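Local coordinates for ARO (armadillo repeats only protein) (Plasmodium falciparum Santa Lucia, PDB 5EWP) that probably serves as an armadillo-repeat scaffold that binds partner proteins in the translocation and attachment of rhoptries to the apical pole of the parasite, at residues 174-179 with 220-225; 200-205 with 244-249. All blocks are in the same frame, centred on the assembly; numbering follows the deposited sequence.

Contact 1. Residues 174-179 with 220-225; sequences QLVNLL and KNSNSI
Val-176, near the C-terminal end of helix 171-177, pushes both methyls into the turn that leads into helix 224-231. Val-176 CG1, anti to the backbone N (chi1 168°), lies against the peptide joining Asn-223 to Ser-224, 3.5 Å from Ser-224 N, and also touches CB of Asn-223. CG2, beside the backbone N, meets the hydroxyl of Ser-222 instead, with Val-176 CG2 3.3 Å from Ser-222 OG. That hydroxyl sits in the crowded position between its own backbone N and carbonyl carbon (chi1 76°), from where Ser-222 OG accepts the N-H of Ser-224 N at 3.1 Å, an ST turn whose hydrogen bond is bent (142°). Ser-222 OG and Ser-224 OG each also hydrogen-bond to Val-219 O, so both hydroxyls are tied back to the end of helix 213-220. Leu-179, three residues on from the valine, adds a looser touch, Leu-179 CD1 lying 4.3 Å from Ser-224 CA. Asn-223 takes the N-cap position of helix 224-231, but its side chain makes no capping bond. The arrangement is an ST turn at the N-terminus of one helix packed against helix 171-177, within the stacked-helix array expected of armadillo repeats.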
# COMPACT_ATOMS: atom_id res chain seq x y z
N GLN A 174 5.22 12.41 4.26
CA GLN A 174 4.77 11.19 4.92
C GLN A 174 5.85 10.12 4.94
O GLN A 174 6.04 9.44 5.95
CB GLN A 174 3.50 10.66 4.27
CG GLN A 174 2.33 11.59 4.40
CD GLN A 174 2.17 12.12 5.81
OE1 GLN A 174 2.18 11.35 6.78
NE2 GLN A 174 2.06 13.43 5.93
N LEU A 175 6.58 9.96 3.83
CA LEU A 175 7.66 8.98 3.80
C LEU A 175 8.73 9.26 4.82
O LEU A 175 9.22 8.36 5.49
CB LEU A 175 8.33 8.92 2.43
CG LEU A 175 7.83 7.98 1.36
CD1 LEU A 175 8.82 8.01 0.18
CD2 LEU A 175 7.71 6.58 1.97
N VAL A 176 9.11 10.53 4.90
CA VAL A 176 10.16 10.93 5.81
C VAL A 176 9.70 10.68 7.24
O VAL A 176 10.47 10.24 8.08
CB VAL A 176 10.57 12.41 5.59
CG1 VAL A 176 11.44 12.91 6.73
CG2 VAL A 176 11.30 12.55 4.26
N ASN A 177 8.42 10.92 7.51
CA ASN A 177 7.86 10.62 8.82
C ASN A 177 7.92 9.14 9.19
O ASN A 177 7.99 8.79 10.37
CB ASN A 177 6.42 11.09 8.92
CG ASN A 177 6.31 12.60 9.01
OD1 ASN A 177 7.32 13.30 9.07
ND2 ASN A 177 5.08 13.11 9.00
N LEU A 178 7.91 8.27 8.19
CA LEU A 178 8.03 6.84 8.47
C LEU A 178 9.41 6.48 8.99
O LEU A 178 9.61 5.39 9.51
CB LEU A 178 7.70 6.00 7.22
CG LEU A 178 6.23 6.07 6.76
CD1 LEU A 178 5.96 5.21 5.53
CD2 LEU A 178 5.31 5.70 7.88
N LEU A 179 10.37 7.40 8.85
CA LEU A 179 11.71 7.16 9.39
C LEU A 179 11.77 7.30 10.92
O LEU A 179 12.70 6.79 11.56
CB LEU A 179 12.72 8.13 8.77
CG LEU A 179 12.91 8.09 7.26
CD1 LEU A 179 13.75 9.29 6.80
CD2 LEU A 179 13.57 6.78 6.84
N LYS A 220 16.06 16.66 0.71
CA LYS A 220 16.86 17.52 1.58
C LYS A 220 15.96 18.49 2.33
O LYS A 220 16.17 18.76 3.51
CB LYS A 220 17.91 18.29 0.78
CG LYS A 220 19.11 17.46 0.38
CD LYS A 220 20.10 18.30 -0.43
CE LYS A 220 21.35 17.50 -0.77
NZ LYS A 220 22.35 18.31 -1.53
N ASN A 221 14.96 19.02 1.64
CA ASN A 221 14.04 19.97 2.26
C ASN A 221 12.98 19.24 3.09
O ASN A 221 11.79 19.42 2.87
CB ASN A 221 13.36 20.83 1.19
CG ASN A 221 14.34 21.68 0.41
OD1 ASN A 221 15.42 22.02 0.91
ND2 ASN A 221 13.97 22.03 -0.82
N SER A 222 13.44 18.44 4.05
CA SER A 222 12.55 17.69 4.93
C SER A 222 13.30 17.29 6.20
O SER A 222 14.46 17.64 6.37
CB SER A 222 12.02 16.43 4.23
OG SER A 222 13.02 15.42 4.18
N ASN A 223 12.63 16.54 7.07
CA ASN A 223 13.25 16.04 8.29
C ASN A 223 14.12 14.81 8.05
O ASN A 223 14.45 14.10 9.00
CB ASN A 223 12.20 15.68 9.34
CG ASN A 223 11.53 16.89 9.93
OD1 ASN A 223 10.32 16.89 10.17
ND2 ASN A 223 12.31 17.94 10.16
N SER A 224 14.48 14.55 6.80
CA SER A 224 15.18 13.32 6.46
C SER A 224 16.51 13.19 7.20
O SER A 224 16.75 12.19 7.86
CB SER A 224 15.44 13.24 4.94
OG SER A 224 16.23 14.32 4.48
N ILE A 225 17.35 14.22 7.10
CA ILE A 225 18.68 14.18 7.71
C ILE A 225 18.58 14.00 9.22
O ILE A 225 19.27 13.16 9.80
CB ILE A 225 19.47 15.46 7.37
CG1 ILE A 225 19.82 15.46 5.88
CG2 ILE A 225 20.73 15.54 8.21
CD1 ILE A 225 20.40 16.76 5.39

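Contact 2. Residues 200-205 with 244-249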
# COMPACT_ATOMS: atom_id res chain seq x y z
N HIS A 200 12.64 3.48 -0.06
CA HIS A 200 11.67 4.22 -0.85
C HIS A 200 12.21 5.60 -1.23
O HIS A 200 12.04 6.06 -2.36
CB HIS A 200 10.34 4.36 -0.09
CG HIS A 200 9.66 3.06 0.21
ND1 HIS A 200 9.85 1.92 -0.54
CD2 HIS A 200 8.78 2.72 1.20
CE1 HIS A 200 9.11 0.94 -0.04
NE2 HIS A 200 8.46 1.40 1.02
N LEU A 201 12.84 6.28 -0.27
CA LEU A 201 13.39 7.60 -0.52
C LEU A 201 14.50 7.56 -1.57
O LEU A 201 14.56 8.42 -2.44
CB LEU A 201 13.91 8.20 0.79
CG LEU A 201 12.79 8.62 1.75
CD1 LEU A 201 13.34 8.89 3.16
CD2 LEU A 201 12.04 9.84 1.21
N GLU A 202 15.36 6.55 -1.49
CA GLU A 202 16.38 6.36 -2.51
C GLU A 202 15.75 6.17 -3.88
O GLU A 202 16.21 6.76 -4.87
CB GLU A 202 17.28 5.17 -2.16
CG GLU A 202 18.20 5.41 -0.98
CD GLU A 202 19.15 4.25 -0.73
OE1 GLU A 202 18.74 3.09 -0.97
OE2 GLU A 202 20.29 4.50 -0.29
N ASP A 203 14.70 5.36 -3.95
CA ASP A 203 14.03 5.08 -5.22
C ASP A 203 13.35 6.32 -5.80
O ASP A 203 13.19 6.44 -7.02
CB ASP A 203 13.01 3.95 -5.05
CG ASP A 203 13.69 2.60 -4.85
OD1 ASP A 203 14.94 2.54 -5.01
OD2 ASP A 203 13.00 1.61 -4.54
N PHE A 204 12.96 7.23 -4.92
CA PHE A 204 12.42 8.52 -5.33
C PHE A 204 13.52 9.39 -5.94
O PHE A 204 13.33 10.00 -6.98
CB PHE A 204 11.79 9.24 -4.13
CG PHE A 204 11.15 10.55 -4.47
CD1 PHE A 204 9.88 10.60 -5.02
CD2 PHE A 204 11.81 11.75 -4.23
CE1 PHE A 204 9.28 11.81 -5.34
CE2 PHE A 204 11.22 12.96 -4.53
CZ PHE A 204 9.95 13.00 -5.09
N ILE A 205 14.66 9.43 -5.26
CA ILE A 205 15.75 10.32 -5.68
C ILE A 205 16.37 9.85 -6.99
O ILE A 205 16.74 10.67 -7.83
CB ILE A 205 16.85 10.41 -4.59
CG1 ILE A 205 16.31 11.11 -3.34
CG2 ILE A 205 18.10 11.13 -5.12
CD1 ILE A 205 17.13 10.85 -2.10
N ASN A 244 23.13 5.42 7.15
CA ASN A 244 24.39 6.09 6.85
C ASN A 244 24.52 6.42 5.37
O ASN A 244 24.90 7.53 5.00
CB ASN A 244 25.58 5.24 7.31
CG ASN A 244 26.87 6.03 7.40
OD1 ASN A 244 26.87 7.22 7.74
ND2 ASN A 244 27.98 5.38 7.08
N VAL A 245 24.20 5.44 4.52
CA VAL A 245 24.31 5.59 3.07
C VAL A 245 23.44 6.72 2.52
O VAL A 245 23.92 7.56 1.75
CB VAL A 245 23.95 4.28 2.35
CG1 VAL A 245 23.85 4.51 0.85
CG2 VAL A 245 24.99 3.21 2.65
N LEU A 246 22.16 6.75 2.90
CA LEU A 246 21.28 7.80 2.41
C LEU A 246 21.68 9.15 3.00
O LEU A 246 21.61 10.17 2.31
CB LEU A 246 19.81 7.50 2.74
CG LEU A 246 18.78 8.55 2.32
CD1 LEU A 246 18.89 8.92 0.85
CD2 LEU A 246 17.36 8.06 2.63
N LEU A 247 22.11 9.14 4.26
CA LEU A 247 22.53 10.35 4.94
C LEU A 247 23.67 11.04 4.18
O LEU A 247 23.60 12.23 3.90
CB LEU A 247 22.97 10.03 6.37
CG LEU A 247 23.17 11.21 7.33
CD1 LEU A 247 21.96 12.13 7.32
CD2 LEU A 247 23.44 10.69 8.73
N LEU A 248 24.69 10.26 3.84
CA LEU A 248 25.83 10.75 3.06
C LEU A 248 25.39 11.40 1.75
O LEU A 248 25.98 12.38 1.31
CB LEU A 248 26.81 9.61 2.76
CG LEU A 248 27.49 8.94 3.96
CD1 LEU A 248 28.43 7.84 3.50
CD2 LEU A 248 28.21 9.97 4.82
N ARG A 249 24.36 10.84 1.12
CA ARG A 249 23.87 11.36 -0.14
C ARG A 249 23.25 12.74 0.01
O ARG A 249 23.37 13.59 -0.87
CB ARG A 249 22.85 10.40 -0.76
CG ARG A 249 22.49 10.72 -2.19
CD ARG A 249 21.36 9.85 -2.72
NE ARG A 249 21.75 8.45 -2.93
CZ ARG A 249 22.40 7.99 -4.00
NH1 ARG A 249 22.78 8.84 -4.95
NH2 ARG A 249 22.69 6.71 -4.11
O HOH W 1 21.51 4.20 -2.71
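Leu-246 reaches from helix 237-250 toward helix 192-205 and divides its two methyls between three side chains. With CG anti to the backbone N (chi1 178°), it crosses Leu-201 at about a right angle, and Leu-246 CD2 lies 3.9 Å from Leu-201 CB. The other methyl, Leu-246 CD1, meets Ile-205 CD1 obliquely, also at 3.9 Å, and touches the aliphatic part of Glu-202 at CG, 4.0 Å away. Glu-202 slides past Leu-246 in the opposite direction, its chain extended beyond CG, so that the carboxylate arrives at Val-245 with Glu-202 OE2 3.7 Å from Val-245 CG1. Here the contact turns polar. A water accepts from Arg-249 NH2 at 3.1 Å and donates a weak bond of 2.7 Å to Glu-202 OE2, joining opposite charges whose charged atoms do not touch. The arginine methylene CD packs beside Ile-205 CG2, and the same guanidinium, through NH1, forms a salt bridge with Glu-211. Segments 200-205 and 244-249 run roughly the same way, at 35° with axes 11.1 Å apart, so bulky side chains span the gap. On the buried side, Leu-246 also packs on Leu-228 of helix 224-231, while Leu-201 rests on Leu-175 and Val-176 of helix 171-177. Just beyond, Ile-205 pairs through its backbone with Ile-212, next to the small antiparallel hairpin of strands 206-207 and 210-211 that carries Glu-211.

The two contacts lie about 11 Å apart between centres, near the C-terminal end of the chain, and their segments alternate in sequence: helices 171-177 and 192-205 are consecutive, as are 224-231 and 237-250. Both therefore join the same two helix pairs. Contact 1 is buried and sets methyl groups against a serine turn whose hydroxyls bond back to the preceding helix; contact 2 is only partly buried, pairing a leucine-isoleucine interior with a water-bridged charged margin. They meet directly, Leu-179 CD1 lying 3.7 Å from Leu-201 CD1 and Ile-225 CG2 3.7 Å from Leu-247 CD1, so apolar packing links the two contacts within each helix pair.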